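PDB 3D2L: SAM-dependent methyltransferase from Exiguobacterium sibiricum 255-15, which probably transfers a methyl group from S-adenosylmethionine to an acceptor substrate, using a Rossmann-like methyltransferase domain. Local coordinates for residues E22-V27 and L49-H54; T44-L49 and Q71-E76; E56-D61 and D82-D87; I100-D105 and G131-D136; G222-D227 and R235-A240. All blocks are in the same frame, centred on the assembly; numbering follows the deposited sequence.

Interaction 1 of 5, residues E22-V27 and L49-H54; sequences EWVAWV and LLLADH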
# COMPACT_ATOMS: atom_id res chain seq x y z
N GLU A 22 0.88 -13.12 -2.68
CA GLU A 22 1.35 -12.83 -4.03
C GLU A 22 2.25 -11.58 -4.04
O GLU A 22 3.22 -11.50 -4.81
CB GLU A 22 0.16 -12.59 -4.94
CG GLU A 22 -0.71 -13.80 -5.19
CD GLU A 22 -0.35 -14.52 -6.46
OE1 GLU A 22 -0.33 -13.85 -7.54
OE2 GLU A 22 -0.14 -15.75 -6.40
N TRP A 23 1.94 -10.60 -3.21
CA TRP A 23 2.84 -9.43 -3.11
C TRP A 23 4.15 -9.84 -2.45
O TRP A 23 5.21 -9.42 -2.87
CB TRP A 23 2.22 -8.30 -2.30
CG TRP A 23 1.25 -7.43 -3.02
CD1 TRP A 23 1.51 -6.22 -3.58
CD2 TRP A 23 -0.15 -7.67 -3.21
NE1 TRP A 23 0.38 -5.71 -4.16
CE2 TRP A 23 -0.66 -6.56 -3.91
CE3 TRP A 23 -1.02 -8.72 -2.86
CZ2 TRP A 23 -2.01 -6.46 -4.26
CZ3 TRP A 23 -2.36 -8.61 -3.21
CH2 TRP A 23 -2.85 -7.49 -3.90
N VAL A 24 4.05 -10.67 -1.41
CA VAL A 24 5.22 -11.14 -0.69
C VAL A 24 6.10 -11.99 -1.60
O VAL A 24 7.33 -11.83 -1.58
CB VAL A 24 4.82 -11.94 0.58
CG1 VAL A 24 6.03 -12.55 1.26
CG2 VAL A 24 4.09 -11.02 1.52
N ALA A 25 5.50 -12.85 -2.43
CA ALA A 25 6.29 -13.67 -3.34
C ALA A 25 7.08 -12.78 -4.30
O ALA A 25 8.22 -13.08 -4.65
CB ALA A 25 5.39 -14.69 -4.10
N TRP A 26 6.50 -11.64 -4.68
CA TRP A 26 7.15 -10.66 -5.56
C TRP A 26 8.32 -9.96 -4.87
O TRP A 26 9.40 -9.83 -5.43
CB TRP A 26 6.10 -9.65 -6.06
CG TRP A 26 6.68 -8.46 -6.77
CD1 TRP A 26 7.38 -8.47 -7.92
CD2 TRP A 26 6.56 -7.09 -6.39
NE1 TRP A 26 7.75 -7.21 -8.26
CE2 TRP A 26 7.25 -6.33 -7.35
CE3 TRP A 26 5.94 -6.43 -5.33
CZ2 TRP A 26 7.32 -4.94 -7.31
CZ3 TRP A 26 6.02 -5.02 -5.28
CH2 TRP A 26 6.71 -4.30 -6.28
N VAL A 27 8.12 -9.55 -3.62
CA VAL A 27 9.18 -8.91 -2.85
C VAL A 27 10.35 -9.91 -2.76
O VAL A 27 11.50 -9.54 -2.95
CB VAL A 27 8.70 -8.41 -1.45
CG1 VAL A 27 9.89 -7.85 -0.60
CG2 VAL A 27 7.56 -7.33 -1.57
N LEU A 49 3.28 -8.44 8.37
CA LEU A 49 3.48 -9.67 9.16
C LEU A 49 3.96 -10.86 8.33
O LEU A 49 4.75 -11.69 8.86
CB LEU A 49 2.21 -10.01 9.96
CG LEU A 49 1.76 -8.95 10.99
CD1 LEU A 49 0.65 -9.54 11.86
CD2 LEU A 49 2.93 -8.47 11.85
N LEU A 50 3.48 -10.99 7.08
CA LEU A 50 3.96 -12.02 6.15
C LEU A 50 5.40 -11.76 5.76
O LEU A 50 6.20 -12.68 5.69
CB LEU A 50 3.06 -12.16 4.91
CG LEU A 50 1.66 -12.64 5.28
CD1 LEU A 50 0.79 -12.61 4.06
CD2 LEU A 50 1.69 -14.06 5.93
N LEU A 51 5.73 -10.50 5.51
CA LEU A 51 7.10 -10.09 5.24
C LEU A 51 8.01 -10.40 6.41
O LEU A 51 9.15 -10.85 6.22
CB LEU A 51 7.12 -8.58 4.95
CG LEU A 51 6.53 -8.18 3.59
CD1 LEU A 51 6.38 -6.66 3.44
CD2 LEU A 51 7.41 -8.75 2.48
N ALA A 52 7.51 -10.20 7.63
CA ALA A 52 8.32 -10.46 8.86
C ALA A 52 8.79 -11.92 8.96
O ALA A 52 9.74 -12.24 9.69
CB ALA A 52 7.55 -10.08 10.09
N ASP A 53 8.12 -12.81 8.22
CA ASP A 53 8.55 -14.19 8.18
C ASP A 53 9.78 -14.40 7.30
O ASP A 53 10.35 -15.46 7.31
CB ASP A 53 7.39 -15.09 7.74
CG ASP A 53 6.27 -15.10 8.76
OD1 ASP A 53 6.51 -14.76 9.93
OD2 ASP A 53 5.15 -15.47 8.39
N HIS A 54 10.22 -13.37 6.57
CA HIS A 54 11.38 -13.51 5.69
C HIS A 54 12.43 -12.45 5.85
O HIS A 54 13.56 -12.64 5.40
CB HIS A 54 10.90 -13.49 4.23
CG HIS A 54 9.83 -14.51 3.95
ND1 HIS A 54 10.12 -15.83 3.70
CD2 HIS A 54 8.49 -14.40 3.93
CE1 HIS A 54 8.99 -16.49 3.51
NE2 HIS A 54 7.98 -15.65 3.66
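V24 meets three residues of the segment L49-H54, and its two methyl groups divide the work. CG1, anti to the backbone N (chi1 175°), goes to the imidazole of H54; CG2, beside the backbone N, goes to the two leucines. CG2 lies 3.7 Å from CB of L50, so it meets the root of that side chain; the two cross at about a right angle. Against L51 the relation differs: V24 and L51 slide past each other in opposite directions, with V24 CG2 4.1 Å from L51 CD2. The same CD2 also reaches V27, whose CG1 stands 4.1 Å away in a right-angled crossing, so one leucine methyl touches valines one helical turn apart. At H54 the approach is oblique to the ring, V24 CG1 being 4.1 Å from CD2. No hydrogen bond links the segments; the evidence is of apolar contact, with V24 and L51 the closest backbone pair (CA atoms 6.3 Å apart). The contact joins helix 20-30 to helix 46-51 at L50 and L51 and to H54 farther along the chain. W23 and W26 of helix 20-30 meet F224 and F237 edge-to-face; L49 of helix 46-51 packs on helix 64-76.

Interaction 2 of 5, residues T44-L49 and Q71-E76; sequences TGTATL and QEKAME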
# COMPACT_ATOMS: atom_id res chain seq x y z
N THR A 44 -3.18 -2.09 8.46
CA THR A 44 -3.28 -3.01 9.58
C THR A 44 -2.17 -4.08 9.58
O THR A 44 -2.23 -5.04 10.39
CB THR A 44 -4.67 -3.64 9.64
OG1 THR A 44 -4.89 -4.46 8.47
CG2 THR A 44 -5.77 -2.51 9.71
N GLY A 45 -1.17 -3.92 8.69
CA GLY A 45 0.04 -4.77 8.67
C GLY A 45 -0.08 -6.21 8.25
O GLY A 45 0.81 -7.03 8.52
N THR A 46 -1.18 -6.57 7.57
CA THR A 46 -1.35 -7.94 7.14
C THR A 46 -0.15 -8.40 6.27
O THR A 46 0.40 -9.48 6.51
CB THR A 46 -2.72 -8.14 6.41
OG1 THR A 46 -3.80 -7.64 7.23
CG2 THR A 46 -2.95 -9.62 6.12
N ALA A 47 0.26 -7.58 5.29
CA ALA A 47 1.39 -7.94 4.42
C ALA A 47 2.68 -7.81 5.19
O ALA A 47 3.60 -8.59 4.97
CB ALA A 47 1.40 -7.07 3.12
N THR A 48 2.75 -6.85 6.12
CA THR A 48 3.95 -6.62 6.92
C THR A 48 4.28 -7.85 7.76
O THR A 48 5.43 -8.29 7.82
CB THR A 48 3.78 -5.36 7.84
OG1 THR A 48 3.06 -4.31 7.13
CG2 THR A 48 5.13 -4.86 8.33
N LEU A 49 3.28 -8.44 8.37
CA LEU A 49 3.48 -9.67 9.16
C LEU A 49 3.96 -10.86 8.33
O LEU A 49 4.75 -11.69 8.86
CB LEU A 49 2.21 -10.01 9.96
CG LEU A 49 1.76 -8.95 10.99
CD1 LEU A 49 0.65 -9.54 11.86
CD2 LEU A 49 2.93 -8.47 11.85
N GLN A 71 -0.01 -4.26 15.54
CA GLN A 71 0.79 -4.69 16.70
C GLN A 71 0.19 -5.85 17.46
O GLN A 71 0.88 -6.79 17.82
CB GLN A 71 1.01 -3.51 17.64
CG GLN A 71 1.75 -3.86 18.91
CD GLN A 71 1.89 -2.66 19.79
OE1 GLN A 71 2.15 -1.55 19.29
NE2 GLN A 71 1.69 -2.84 21.10
N GLU A 72 -1.11 -5.78 17.72
CA GLU A 72 -1.78 -6.87 18.42
C GLU A 72 -1.66 -8.19 17.66
O GLU A 72 -1.40 -9.22 18.26
CB GLU A 72 -3.22 -6.48 18.75
CG GLU A 72 -3.24 -5.46 19.90
CD GLU A 72 -4.64 -5.02 20.37
OE1 GLU A 72 -5.52 -4.77 19.52
OE2 GLU A 72 -4.81 -4.84 21.60
N LYS A 73 -1.80 -8.14 16.33
CA LYS A 73 -1.65 -9.32 15.50
C LYS A 73 -0.22 -9.85 15.56
O LYS A 73 -0.03 -11.07 15.67
CB LYS A 73 -2.08 -8.99 14.06
CG LYS A 73 -3.56 -8.70 13.95
CD LYS A 73 -4.01 -8.62 12.49
CE LYS A 73 -3.35 -7.53 11.66
NZ LYS A 73 -3.66 -7.71 10.19
N ALA A 74 0.78 -8.95 15.51
CA ALA A 74 2.18 -9.36 15.64
C ALA A 74 2.43 -10.02 17.00
O ALA A 74 3.01 -11.10 17.09
CB ALA A 74 3.16 -8.13 15.43
N MSE A 75 1.96 -9.40 18.07
CA MSE A 75 2.16 -10.01 19.40
C MSE A 75 1.46 -11.37 19.53
O MSE A 75 2.00 -12.30 20.12
CB MSE A 75 1.64 -9.08 20.51
CG MSE A 75 2.26 -7.67 20.56
SE MSE A 75 4.20 -7.61 20.65
CE MSE A 75 4.45 -8.28 22.49
N GLU A 76 0.26 -11.50 18.98
CA GLU A 76 -0.45 -12.78 19.10
C GLU A 76 0.18 -13.93 18.29
O GLU A 76 -0.10 -15.09 18.54
CB GLU A 76 -1.92 -12.57 18.76
CG GLU A 76 -2.57 -11.72 19.86
CD GLU A 76 -4.04 -11.42 19.64
OE1 GLU A 76 -4.49 -11.32 18.47
OE2 GLU A 76 -4.72 -11.25 20.67
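K73 reaches across from helix 64-76 to the turn that opens the helix after T44, and has the largest share of the buried surface. Its CE lies 3.0 Å from O of T44, and NZ is at the same 3.0 Å from that oxygen. NZ is also 3.0 Å from OG1 of T46, but the angle is poor and no hydrogen bond follows from the distance. The chain bends at chi3 (-61°), which turns CE out of the extended line. Nearer the backbone, L49 crosses K73 at about a right angle and splits its methyls: CD1 touches CB of K73 at 3.5 Å, and CD2 touches CB of A74 at 3.6 Å. The second shell positions the polar end. D12 forms a salt bridge with NZ of K73 through one carboxylate oxygen and is hydrogen-bonded to OG1 of T44 through the other, so one acid ties both partners together. F83 of strand 82-85 packs on L49 and A74. G45, at the N-cap position, has a positive phi (69°), which favours glycine. A glycine-rich turn leading from the first strand into a helix is typical of the S-adenosylmethionine-binding region of Rossmann-like methyltransferases, which this turn resembles.

Interaction 3 of 5, residues E56-D61 and D82-D87; sequences EVTGVD and DFWVQD
The indole of W84 is met at its edge, near the ring plane, by CG2 of T58, which stands 3.8 Å from CD1. The phenyl ring of F83 lies beside the backbone of G59 instead, with CD1 3.8 Å from CA in an oblique approach. A side chain at G59 would collide with that ring: a CB there would come 2.5 Å from F83 CD1, too close, so the glycine is what lets the phenyl settle. On the face that carries T58 and W84, CG1 of V60, anti to the backbone N (chi1 164°), comes 3.5 Å from CB of Q86. Parallel pairing joins the two backbones. N of G59 donates to O of D82 (2.8 Å), and N of W84 to O of G59 (2.9 Å). The next bond, D61 N to W84 O, is longer at 3.3 Å, and Q86 N then meets O of D61 with the donor 53° above the carbonyl plane. A water accepts from N of D82 at 3.0 Å. The short strand axes run 23° apart. Strand 82-85 is outermost in the seven-stranded sheet, strand 56-61 lies between it and strand 36-40, and helix 64-76 makes the beta-alpha-beta crossover, with A70 packing on F83.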
# COMPACT_ATOMS: atom_id res chain seq x y z
N GLU A 56 13.77 -8.70 8.33
CA GLU A 56 13.68 -7.87 9.54
C GLU A 56 12.84 -6.66 9.09
O GLU A 56 13.34 -5.81 8.39
CB GLU A 56 15.05 -7.40 10.02
CG GLU A 56 16.11 -8.53 10.16
CD GLU A 56 15.71 -9.60 11.18
OE1 GLU A 56 15.26 -9.22 12.29
OE2 GLU A 56 15.87 -10.82 10.87
N VAL A 57 11.58 -6.57 9.51
CA VAL A 57 10.65 -5.56 8.99
C VAL A 57 10.21 -4.55 10.01
O VAL A 57 10.05 -4.84 11.20
CB VAL A 57 9.37 -6.25 8.37
CG1 VAL A 57 8.54 -5.26 7.50
CG2 VAL A 57 9.77 -7.40 7.54
N THR A 58 10.03 -3.33 9.52
CA THR A 58 9.50 -2.24 10.30
C THR A 58 8.34 -1.71 9.48
O THR A 58 8.48 -1.52 8.26
CB THR A 58 10.54 -1.13 10.49
OG1 THR A 58 11.64 -1.64 11.23
CG2 THR A 58 9.94 0.02 11.23
N GLY A 59 7.18 -1.53 10.13
CA GLY A 59 6.01 -0.98 9.48
C GLY A 59 5.73 0.46 9.87
O GLY A 59 5.88 0.88 11.01
N VAL A 60 5.24 1.25 8.92
CA VAL A 60 4.93 2.64 9.14
C VAL A 60 3.60 2.99 8.47
O VAL A 60 3.33 2.57 7.36
CB VAL A 60 6.05 3.53 8.53
CG1 VAL A 60 5.60 4.93 8.39
CG2 VAL A 60 7.34 3.43 9.36
N ASP A 61 2.74 3.73 9.19
CA ASP A 61 1.47 4.22 8.64
C ASP A 61 1.06 5.51 9.38
O ASP A 61 1.51 5.78 10.49
CB ASP A 61 0.40 3.16 8.83
CG ASP A 61 -0.79 3.37 7.95
OD1 ASP A 61 -0.71 3.04 6.75
OD2 ASP A 61 -1.84 3.80 8.46
N ASP A 82 8.32 -3.71 14.58
CA ASP A 82 8.13 -2.34 15.07
C ASP A 82 7.19 -1.64 14.11
O ASP A 82 7.47 -1.65 12.94
CB ASP A 82 9.45 -1.59 15.04
CG ASP A 82 10.40 -2.01 16.12
OD1 ASP A 82 9.99 -2.22 17.27
OD2 ASP A 82 11.58 -2.10 15.82
N PHE A 83 6.08 -1.09 14.62
CA PHE A 83 5.17 -0.26 13.88
C PHE A 83 5.26 1.17 14.47
O PHE A 83 5.14 1.39 15.71
CB PHE A 83 3.73 -0.81 13.95
CG PHE A 83 3.53 -2.16 13.25
CD1 PHE A 83 3.35 -2.23 11.87
CD2 PHE A 83 3.50 -3.36 13.99
CE1 PHE A 83 3.14 -3.42 11.24
CE2 PHE A 83 3.31 -4.54 13.38
CZ PHE A 83 3.13 -4.59 11.97
N TRP A 84 5.47 2.14 13.60
CA TRP A 84 5.59 3.52 14.00
C TRP A 84 4.65 4.38 13.17
O TRP A 84 4.38 4.03 12.01
CB TRP A 84 7.02 4.02 13.80
CG TRP A 84 8.08 3.24 14.55
CD1 TRP A 84 9.04 2.43 14.01
CD2 TRP A 84 8.29 3.21 15.98
NE1 TRP A 84 9.84 1.92 15.01
CE2 TRP A 84 9.39 2.37 16.22
CE3 TRP A 84 7.62 3.78 17.07
CZ2 TRP A 84 9.86 2.10 17.51
CZ3 TRP A 84 8.09 3.53 18.35
CH2 TRP A 84 9.20 2.69 18.56
N VAL A 85 4.14 5.45 13.80
CA VAL A 85 3.21 6.39 13.14
C VAL A 85 4.05 7.42 12.44
O VAL A 85 4.76 8.18 13.07
CB VAL A 85 2.26 7.07 14.14
CG1 VAL A 85 1.38 8.15 13.46
CG2 VAL A 85 1.41 6.01 14.86
N GLN A 86 4.02 7.41 11.11
CA GLN A 86 4.78 8.36 10.32
C GLN A 86 4.13 8.51 8.97
O GLN A 86 3.51 7.60 8.47
CB GLN A 86 6.23 7.89 10.06
CG GLN A 86 7.12 7.63 11.25
CD GLN A 86 8.57 7.34 10.84
OE1 GLN A 86 8.99 7.65 9.74
NE2 GLN A 86 9.32 6.73 11.75
N ASP A 87 4.31 9.67 8.39
CA ASP A 87 3.80 10.01 7.07
C ASP A 87 4.88 9.53 6.07
O ASP A 87 6.06 9.82 6.29
CB ASP A 87 3.66 11.53 7.06
CG ASP A 87 3.02 12.07 5.82
OD1 ASP A 87 3.17 11.48 4.72
OD2 ASP A 87 2.38 13.14 5.95
O HOH W 1 11.09 -4.28 13.45

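Interaction 4 of 5, residues I100-D105 and G131-D136; sequences ITILCD and GKLLFD
D136 turns its carboxylate back over the end of the neighbouring strand, where L103-D105 leave the sheet. Its CG sits between the backbone N and the carbonyl carbon (chi1 56°), and OD1 accepts from N of C104 at 3.0 Å, met on the syn side and 19° out of the carboxylate plane. N of D105 makes only weak bonds to OD2 and to the backbone O of D136. OD2 is also held by R235 in a salt bridge and by the indole NE1 of W23. An alanine here would probably leave N of C104 and NE1 of W23 without this acceptor and R235 with one salt-bridge partner fewer. Strands 97-102 and 131-138 run parallel in the Rossmann-like sheet, their short axes 8° apart, and the chain between them passes through helix 113-126. I100 and I102 present the apolar surface on the side of that helix. CG2 of I100 lies 3.6 Å from CD1 of L133, and CD1 of I102 comes within 4.0 Å of the same methyl. CB of I102 lies 3.8 Å from CB of F135. The two strands are joined by I100 N to K132 O (2.8 Å), L134 N to I100 O and I102 N to L134 O, both 2.9 Å.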
# COMPACT_ATOMS: atom_id res chain seq x y z
N ILE A 100 12.66 -0.55 0.80
CA ILE A 100 11.39 0.08 1.18
C ILE A 100 10.30 -0.49 0.31
O ILE A 100 10.44 -0.56 -0.92
CB ILE A 100 11.46 1.66 1.06
CG1 ILE A 100 12.39 2.22 2.11
CG2 ILE A 100 10.07 2.32 1.18
CD1 ILE A 100 12.73 3.67 1.82
N THR A 101 9.21 -0.94 0.94
CA THR A 101 8.07 -1.44 0.21
C THR A 101 6.86 -0.54 0.45
O THR A 101 6.56 -0.15 1.58
CB THR A 101 7.73 -2.93 0.55
OG1 THR A 101 7.57 -3.10 1.98
CG2 THR A 101 8.86 -3.84 0.05
N ILE A 102 6.13 -0.27 -0.62
CA ILE A 102 4.92 0.55 -0.54
C ILE A 102 3.90 -0.21 -1.35
O ILE A 102 3.75 -0.03 -2.56
CB ILE A 102 5.10 1.98 -1.08
CG1 ILE A 102 6.42 2.57 -0.63
CG2 ILE A 102 3.94 2.82 -0.63
CD1 ILE A 102 6.56 4.05 -1.04
N LEU A 103 3.18 -1.07 -0.66
CA LEU A 103 2.36 -2.07 -1.29
C LEU A 103 0.88 -1.82 -1.32
O LEU A 103 0.35 -1.00 -0.57
CB LEU A 103 2.63 -3.42 -0.58
CG LEU A 103 4.06 -3.89 -0.45
CD1 LEU A 103 4.07 -5.23 0.34
CD2 LEU A 103 4.72 -4.06 -1.80
N CYS A 104 0.23 -2.55 -2.24
CA CYS A 104 -1.22 -2.56 -2.40
C CYS A 104 -1.80 -1.17 -2.65
O CYS A 104 -2.74 -0.76 -2.00
CB CYS A 104 -1.86 -3.20 -1.19
SG CYS A 104 -1.10 -4.85 -0.82
N ASP A 105 -1.25 -0.48 -3.64
CA ASP A 105 -1.70 0.85 -4.05
C ASP A 105 -1.73 1.91 -2.95
O ASP A 105 -2.39 2.97 -3.08
CB ASP A 105 -3.02 0.82 -4.88
CG ASP A 105 -4.19 0.13 -4.16
OD1 ASP A 105 -4.28 -1.10 -4.28
OD2 ASP A 105 -5.03 0.80 -3.54
N GLY A 131 20.17 -0.09 -2.20
CA GLY A 131 18.86 -0.32 -1.56
C GLY A 131 17.77 -0.28 -2.59
O GLY A 131 17.85 0.47 -3.56
N LYS A 132 16.70 -1.01 -2.36
CA LYS A 132 15.62 -1.04 -3.32
C LYS A 132 14.36 -0.38 -2.83
O LYS A 132 14.12 -0.34 -1.63
CB LYS A 132 15.30 -2.49 -3.72
CG LYS A 132 16.50 -3.17 -4.42
CD LYS A 132 16.08 -4.04 -5.56
CE LYS A 132 17.24 -4.36 -6.48
NZ LYS A 132 18.30 -5.11 -5.75
N LEU A 133 13.59 0.17 -3.76
CA LEU A 133 12.30 0.74 -3.53
C LEU A 133 11.34 -0.03 -4.43
O LEU A 133 11.53 -0.08 -5.65
CB LEU A 133 12.23 2.25 -3.86
CG LEU A 133 10.85 2.91 -3.84
CD1 LEU A 133 10.13 2.78 -2.42
CD2 LEU A 133 10.97 4.37 -4.28
N LEU A 134 10.34 -0.65 -3.80
CA LEU A 134 9.32 -1.44 -4.47
C LEU A 134 7.96 -0.88 -4.16
O LEU A 134 7.67 -0.61 -3.01
CB LEU A 134 9.34 -2.88 -3.98
CG LEU A 134 10.45 -3.82 -4.42
CD1 LEU A 134 11.75 -3.42 -3.78
CD2 LEU A 134 10.07 -5.27 -4.04
N PHE A 135 7.12 -0.72 -5.17
CA PHE A 135 5.75 -0.29 -4.99
C PHE A 135 4.89 -0.72 -6.18
O PHE A 135 5.37 -0.92 -7.29
CB PHE A 135 5.57 1.25 -4.78
CG PHE A 135 6.02 2.11 -5.96
CD1 PHE A 135 5.15 2.46 -6.96
CD2 PHE A 135 7.32 2.56 -6.05
CE1 PHE A 135 5.55 3.25 -8.03
CE2 PHE A 135 7.72 3.37 -7.11
CZ PHE A 135 6.84 3.69 -8.09
N ASP A 136 3.60 -0.87 -5.91
CA ASP A 136 2.62 -1.21 -6.94
C ASP A 136 1.49 -0.19 -6.88
O ASP A 136 1.10 0.28 -5.77
CB ASP A 136 2.07 -2.63 -6.78
CG ASP A 136 1.46 -2.87 -5.40
OD1 ASP A 136 2.22 -3.03 -4.41
OD2 ASP A 136 0.22 -2.93 -5.33
O HOH W 2 1.65 1.50 -3.53

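Interaction 5 of 5, residues G222-D227 and R235-A240; sequences GDFKSD and RIFFVA
F224 and F237 form an edge-to-face aromatic pair, with the edge of F237 directed at the face of F224. Their centroids are 4.7 Å apart and the planes stand at 57°. CZ of F237 is 3.5 Å above the plane of F224, over its centre, which explains why all six ring carbons of F224 lie at similar distances from it. Beside this pair, CE1 of F237 comes 3.3 Å from N of F224, in an oblique approach. An alanine in place of F224 would probably open a gap over CZ of F237 and leave W23, which also packs edge-to-face with F224, without its ring partner. The hydrogen bonds are made by D223 with R235. N of D223 donates to O of R235 (2.8 Å) at 172°, almost straight. In return N of R235 donates to OD1 of D223 (2.8 Å), on the syn side but 28° out of the carboxylate plane; NH1 of R235 is engaged with D105 and D136 instead. G222-K225 is a type I' beta turn, with D223 and F224 both at positive phi. It ends strand 215-222, which pairs antiparallel with strand 235-242 and closes the 3-2-1-4-5-7-6 sheet characteristic of class I (Rossmann-like) methyltransferases.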
# COMPACT_ATOMS: atom_id res chain seq x y z
N GLY A 222 3.42 -5.70 -15.08
CA GLY A 222 1.99 -5.71 -14.86
C GLY A 222 1.42 -6.96 -14.23
O GLY A 222 1.88 -8.09 -14.47
N ASP A 223 0.43 -6.72 -13.37
CA ASP A 223 -0.40 -7.75 -12.74
C ASP A 223 0.29 -9.02 -12.23
O ASP A 223 -0.14 -10.12 -12.52
CB ASP A 223 -1.53 -8.08 -13.72
CG ASP A 223 -2.43 -6.87 -13.98
OD1 ASP A 223 -2.68 -6.12 -13.02
OD2 ASP A 223 -2.89 -6.68 -15.11
N PHE A 224 1.35 -8.85 -11.45
CA PHE A 224 2.08 -9.97 -10.84
C PHE A 224 2.85 -10.84 -11.82
O PHE A 224 3.41 -11.85 -11.42
CB PHE A 224 1.15 -10.86 -9.98
CG PHE A 224 0.48 -10.15 -8.85
CD1 PHE A 224 1.13 -9.99 -7.63
CD2 PHE A 224 -0.81 -9.66 -8.99
CE1 PHE A 224 0.52 -9.34 -6.59
CE2 PHE A 224 -1.42 -9.02 -7.94
CZ PHE A 224 -0.76 -8.86 -6.74
N LYS A 225 2.88 -10.47 -13.10
CA LYS A 225 3.61 -11.23 -14.09
C LYS A 225 4.95 -10.54 -14.37
O LYS A 225 5.15 -9.37 -14.02
CB LYS A 225 2.79 -11.38 -15.37
CG LYS A 225 1.47 -12.16 -15.20
CD LYS A 225 1.70 -13.59 -14.70
N SER A 226 5.86 -11.28 -15.01
CA SER A 226 7.22 -10.82 -15.34
C SER A 226 7.29 -9.83 -16.48
O SER A 226 8.32 -9.20 -16.69
CB SER A 226 8.07 -12.01 -15.81
OG SER A 226 8.00 -13.09 -14.91
N ASP A 227 6.23 -9.71 -17.25
CA ASP A 227 6.26 -8.88 -18.45
C ASP A 227 5.84 -7.42 -18.22
O ASP A 227 5.17 -7.12 -17.25
CB ASP A 227 5.32 -9.50 -19.48
CG ASP A 227 5.64 -10.96 -19.73
OD1 ASP A 227 6.76 -11.24 -20.21
OD2 ASP A 227 4.78 -11.82 -19.42
N ARG A 235 -2.76 -3.40 -12.37
CA ARG A 235 -1.83 -3.03 -11.31
C ARG A 235 -0.41 -3.07 -11.87
O ARG A 235 -0.00 -4.06 -12.48
CB ARG A 235 -2.00 -3.99 -10.14
CG ARG A 235 -1.22 -3.66 -8.91
CD ARG A 235 -1.50 -4.65 -7.79
NE ARG A 235 -2.90 -4.56 -7.38
CZ ARG A 235 -3.39 -3.66 -6.54
NH1 ARG A 235 -2.60 -2.79 -5.96
NH2 ARG A 235 -4.69 -3.64 -6.27
N ILE A 236 0.32 -1.98 -11.67
CA ILE A 236 1.68 -1.83 -12.19
C ILE A 236 2.70 -1.86 -11.05
O ILE A 236 2.57 -1.15 -10.07
CB ILE A 236 1.78 -0.58 -13.06
CG1 ILE A 236 0.68 -0.64 -14.13
CG2 ILE A 236 3.21 -0.48 -13.72
CD1 ILE A 236 0.79 0.34 -15.23
N PHE A 237 3.70 -2.73 -11.20
CA PHE A 237 4.70 -2.95 -10.19
C PHE A 237 6.00 -2.31 -10.62
O PHE A 237 6.41 -2.46 -11.76
CB PHE A 237 4.90 -4.47 -9.97
CG PHE A 237 3.67 -5.16 -9.44
CD1 PHE A 237 2.57 -5.36 -10.25
CD2 PHE A 237 3.62 -5.61 -8.13
CE1 PHE A 237 1.43 -5.98 -9.76
CE2 PHE A 237 2.47 -6.24 -7.64
CZ PHE A 237 1.38 -6.42 -8.47
N PHE A 238 6.65 -1.61 -9.69
CA PHE A 238 7.92 -0.92 -9.97
C PHE A 238 8.98 -1.42 -9.02
O PHE A 238 8.72 -1.54 -7.83
CB PHE A 238 7.80 0.56 -9.70
CG PHE A 238 6.93 1.27 -10.66
CD1 PHE A 238 5.55 1.16 -10.57
CD2 PHE A 238 7.49 2.05 -11.64
CE1 PHE A 238 4.74 1.82 -11.49
CE2 PHE A 238 6.68 2.71 -12.57
CZ PHE A 238 5.32 2.58 -12.49
N VAL A 239 10.18 -1.63 -9.55
CA VAL A 239 11.33 -2.00 -8.75
C VAL A 239 12.35 -0.98 -9.14
O VAL A 239 12.64 -0.80 -10.34
CB VAL A 239 11.86 -3.45 -9.05
CG1 VAL A 239 13.07 -3.78 -8.12
CG2 VAL A 239 10.74 -4.48 -8.87
N ALA A 240 12.90 -0.30 -8.13
CA ALA A 240 13.92 0.76 -8.36
C ALA A 240 15.05 0.57 -7.36
O ALA A 240 14.86 0.02 -6.27
CB ALA A 240 13.29 2.16 -8.23

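In the fold
Interactions 3, 4 and 5 all reach one mixed seven-stranded sheet: interaction 3 pairs its outermost strand 82-85 with 56-61, interaction 4 lies near the middle, and interaction 5 is by the other edge, strand 215-222. Centres of 3 and 5 are 24 Å apart, on opposite sides of the chain's centre; 4 and 5 are 11 Å apart, and their strands 131-138 and 235-242 are neighbours. Interactions 1 and 2 share L49 and helix 46-51, and their segments alternate along the chain, as do those of 2 and 3. Through W23 and W26, helix 20-30 links interaction 1 to the central and C-terminal strands. The strand order is that of a class I methyltransferase, consistent with the protein's name.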